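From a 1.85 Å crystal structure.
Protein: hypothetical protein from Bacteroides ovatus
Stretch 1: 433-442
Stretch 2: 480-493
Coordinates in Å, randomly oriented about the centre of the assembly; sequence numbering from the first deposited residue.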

# COMPACT_ATOMS: atom_id res chain seq x y z
N SER A 433 9.83 -27.44 12.03
CA SER A 433 9.17 -28.75 11.96
C SER A 433 9.28 -29.22 10.52
O SER A 433 9.50 -28.39 9.61
CB SER A 433 7.69 -28.64 12.36
OG SER A 433 7.06 -27.67 11.53
N SER A 434 9.01 -30.50 10.27
CA SER A 434 9.04 -31.04 8.91
C SER A 434 7.98 -30.33 8.05
O SER A 434 8.22 -30.07 6.88
CB SER A 434 8.83 -32.56 8.93
OG SER A 434 7.63 -32.88 9.62
N GLY A 435 6.87 -29.93 8.67
CA GLY A 435 5.80 -29.24 7.94
C GLY A 435 6.24 -27.89 7.41
O GLY A 435 5.94 -27.51 6.27
N GLU A 436 6.97 -27.13 8.25
CA GLU A 436 7.49 -25.83 7.84
C GLU A 436 8.49 -25.97 6.66
O GLU A 436 8.46 -25.16 5.73
CB GLU A 436 8.16 -25.13 9.03
CG GLU A 436 7.11 -24.49 9.93
CD GLU A 436 7.65 -24.15 11.30
OE1 GLU A 436 8.10 -25.07 12.01
OE2 GLU A 436 7.62 -22.95 11.67
N LEU A 437 9.37 -26.99 6.72
CA LEU A 437 10.34 -27.22 5.64
C LEU A 437 9.67 -27.63 4.35
O LEU A 437 10.04 -27.13 3.29
CB LEU A 437 11.37 -28.30 6.03
CG LEU A 437 12.43 -27.84 7.04
CD1 LEU A 437 13.08 -29.07 7.72
CD2 LEU A 437 13.47 -26.90 6.38
N VAL A 438 8.69 -28.53 4.42
CA VAL A 438 7.99 -29.00 3.21
C VAL A 438 7.32 -27.82 2.48
O VAL A 438 7.38 -27.74 1.25
CB VAL A 438 7.01 -30.14 3.57
CG1 VAL A 438 5.98 -30.39 2.45
CG2 VAL A 438 7.79 -31.42 3.86
N ALA A 439 6.79 -26.85 3.25
CA ALA A 439 6.10 -25.68 2.69
C ALA A 439 7.03 -24.67 1.98
O ALA A 439 6.53 -23.80 1.27
CB ALA A 439 5.29 -24.97 3.78
N LEU A 440 8.37 -24.79 2.14
CA LEU A 440 9.32 -23.95 1.41
C LEU A 440 9.30 -24.20 -0.10
O LEU A 440 9.73 -23.35 -0.88
CB LEU A 440 10.76 -24.18 1.91
CG LEU A 440 11.02 -23.75 3.37
CD1 LEU A 440 12.45 -24.06 3.76
CD2 LEU A 440 10.79 -22.25 3.54
N GLN A 441 8.85 -25.38 -0.52
CA GLN A 441 8.83 -25.70 -1.94
C GLN A 441 7.40 -25.83 -2.45
O GLN A 441 6.51 -26.29 -1.73
CB GLN A 441 9.64 -27.02 -2.19
CG GLN A 441 9.77 -27.48 -3.67
CD GLN A 441 10.47 -26.44 -4.55
OE1 GLN A 441 10.06 -25.29 -4.62
NE2 GLN A 441 11.52 -26.84 -5.25
N ASP A 442 7.16 -25.42 -3.70
CA ASP A 442 5.86 -25.60 -4.33
C ASP A 442 6.07 -26.09 -5.78
O ASP A 442 7.21 -26.25 -6.21
CB ASP A 442 4.99 -24.33 -4.24
CG ASP A 442 5.48 -23.10 -5.01
OD1 ASP A 442 6.41 -23.25 -5.84
OD2 ASP A 442 4.93 -22.01 -4.79
N MSE A 480 14.96 -38.59 13.47
CA MSE A 480 14.17 -37.39 13.22
C MSE A 480 13.57 -37.52 11.83
O MSE A 480 14.07 -38.29 11.01
CB MSE A 480 15.06 -36.10 13.25
CG MSE A 480 15.84 -35.88 14.55
SE MSE A 480 14.67 -35.78 16.08
CE MSE A 480 13.83 -34.10 15.76
N TYR A 481 12.56 -36.72 11.53
CA TYR A 481 12.11 -36.55 10.15
C TYR A 481 13.13 -35.63 9.45
O TYR A 481 13.60 -34.65 10.06
CB TYR A 481 10.71 -35.91 10.10
CG TYR A 481 9.59 -36.90 10.33
CD1 TYR A 481 9.32 -37.40 11.59
CD2 TYR A 481 8.79 -37.32 9.27
CE1 TYR A 481 8.28 -38.30 11.81
CE2 TYR A 481 7.71 -38.18 9.48
CZ TYR A 481 7.48 -38.70 10.74
OH TYR A 481 6.46 -39.58 10.95
N ILE A 482 13.47 -35.96 8.21
CA ILE A 482 14.40 -35.16 7.40
C ILE A 482 13.69 -34.81 6.10
O ILE A 482 12.89 -35.62 5.60
CB ILE A 482 15.75 -35.91 7.16
CG1 ILE A 482 15.50 -37.43 6.79
CG2 ILE A 482 16.67 -35.73 8.40
CD1 ILE A 482 16.77 -38.24 6.19
N VAL A 483 13.96 -33.63 5.57
CA VAL A 483 13.26 -33.15 4.40
C VAL A 483 14.20 -33.09 3.20
O VAL A 483 15.33 -32.62 3.30
CB VAL A 483 12.57 -31.78 4.69
CG1 VAL A 483 11.94 -31.17 3.43
CG2 VAL A 483 11.50 -31.94 5.78
N THR A 484 13.67 -33.55 2.07
CA THR A 484 14.34 -33.49 0.77
C THR A 484 13.42 -32.80 -0.19
O THR A 484 12.22 -32.66 0.09
CB THR A 484 14.73 -34.91 0.29
OG1 THR A 484 13.55 -35.73 0.29
CG2 THR A 484 15.86 -35.51 1.13
N TYR A 485 13.95 -32.38 -1.32
CA TYR A 485 13.18 -31.63 -2.29
C TYR A 485 13.39 -32.11 -3.71
O TYR A 485 14.49 -32.49 -4.07
CB TYR A 485 13.62 -30.15 -2.26
CG TYR A 485 13.37 -29.46 -0.94
CD1 TYR A 485 12.10 -28.97 -0.63
CD2 TYR A 485 14.39 -29.31 0.00
CE1 TYR A 485 11.84 -28.37 0.61
CE2 TYR A 485 14.15 -28.69 1.23
CZ TYR A 485 12.88 -28.23 1.53
OH TYR A 485 12.66 -27.63 2.75
N SER A 486 12.35 -31.97 -4.51
CA SER A 486 12.42 -32.04 -5.96
C SER A 486 12.18 -30.59 -6.43
O SER A 486 12.00 -29.70 -5.59
CB SER A 486 11.38 -33.00 -6.50
OG SER A 486 10.09 -32.43 -6.31
N LYS A 487 12.07 -30.37 -7.76
CA LYS A 487 11.76 -29.04 -8.27
C LYS A 487 10.29 -28.69 -8.08
O LYS A 487 9.90 -27.54 -8.30
CB LYS A 487 12.17 -28.93 -9.75
CG LYS A 487 13.68 -28.88 -9.94
CD LYS A 487 14.07 -28.77 -11.40
CE LYS A 487 15.57 -28.76 -11.56
NZ LYS A 487 15.98 -28.84 -12.99
N THR A 488 9.46 -29.65 -7.62
CA THR A 488 8.03 -29.39 -7.46
C THR A 488 7.48 -29.64 -6.05
O THR A 488 6.33 -29.28 -5.79
CB THR A 488 7.20 -30.25 -8.48
OG1 THR A 488 7.41 -31.63 -8.22
CG2 THR A 488 7.57 -29.94 -9.94
N ALA A 489 8.25 -30.29 -5.14
CA ALA A 489 7.72 -30.54 -3.80
C ALA A 489 8.80 -30.83 -2.79
O ALA A 489 9.87 -31.29 -3.14
CB ALA A 489 6.76 -31.75 -3.83
N GLY A 490 8.46 -30.63 -1.53
CA GLY A 490 9.28 -31.05 -0.40
C GLY A 490 8.71 -32.40 0.05
O GLY A 490 7.51 -32.68 -0.11
N SER A 491 9.54 -33.24 0.64
CA SER A 491 9.07 -34.53 1.13
C SER A 491 9.67 -34.80 2.49
O SER A 491 10.88 -34.66 2.65
CB SER A 491 9.45 -35.64 0.14
OG SER A 491 9.12 -36.92 0.67
N ALA A 492 8.84 -35.15 3.48
CA ALA A 492 9.33 -35.44 4.84
C ALA A 492 9.55 -36.95 4.96
O ALA A 492 8.61 -37.70 4.81
CB ALA A 492 8.35 -34.94 5.91
N GLY A 493 10.80 -37.38 5.17
CA GLY A 493 11.15 -38.79 5.28
C GLY A 493 11.51 -39.14 6.70
O GLY A 493 11.93 -38.28 7.47
O HOH W 1 6.05 -29.11 -0.98

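A helix that begins at Ser434 packs against a β-hairpin, one strand running into the stretch and ending at Tyr485, the other spanning 490-493, joined by a turn. The helix runs nearly parallel to the first strand (3° between axes) and in roughly the opposite sense to the second (156°), and the two stretches together bury 560 Å².

Two direct hydrogen bonds cross the contact, and each satisfies a main-chain carbonyl with a side-chain donor. Tyr485 (chi1 m) points toward the helix and its OH donates to Leu437 O at 2.7 Å, with the carbonyl lying at the ring edge, near the ring plane. Leu437 O also accepts from Leu440 N (3.1 Å), so the tyrosine adds a second donor to a carbonyl already engaged by the main chain; a type I turn runs from Val438 to Gln441. The second bond comes from Gln441, the residue with the largest area covered by the other stretch. Its NE2 donates to Ser486 O (2.9 Å, 158°), while its OE1 accepts from Asp442 N (3.0 Å); both ends of the amide also find partners elsewhere in the structure. The aliphatic part of the same side chain packs against both the Tyr485 ring and the hairpin turn, with Gln441 CB 3.5 Å from Tyr485 CD1 and Gln441 CG 3.5 Å from Ala489 N.

The turn is held from within by Ser486, whose OG accepts from Thr488 N and Ala489 N, both at 3.1 Å, while Ser486 N donates to Ala489 O (2.9 Å). Beside it, Asp442 O lies 3.2 Å from Thr488 O; both are acceptors, so no hydrogen bond joins them, although Thr488 CA makes a CA-H···O contact with Asp442 O (3.5 Å).

A third polar link runs through water 1, which donates to Val438 O and accepts from Gly490 N, each at 2.9 Å. The backbones come close here, with Val438 CA and Gly490 CA 4.3 Å apart. Glycine suits this position: a CB would point at the helix and lie 3.0 Å from Val438 CA, a clash.

The rest of the contact is mostly apolar, and Ser434, Leu437 and Val483 are buried there. Val483 meets the helix with CG2 3.7 Å from Leu437 CB and CG1 4.2 Å from Val438 CG2, and Val438 CG2 also reaches Ala492 CB at 4.1 Å. The small Ser434 and Ala492 meet CB to CB at 3.9 Å, and Ser434 OG is hydrogen-bonded elsewhere in the structure. Ser433, facing away from the hairpin, caps the helix through a weak bond from Glu436 N to Ser433 OG (3.3 Å), and Glu436 OE1 accepts from Ser433 N (2.9 Å).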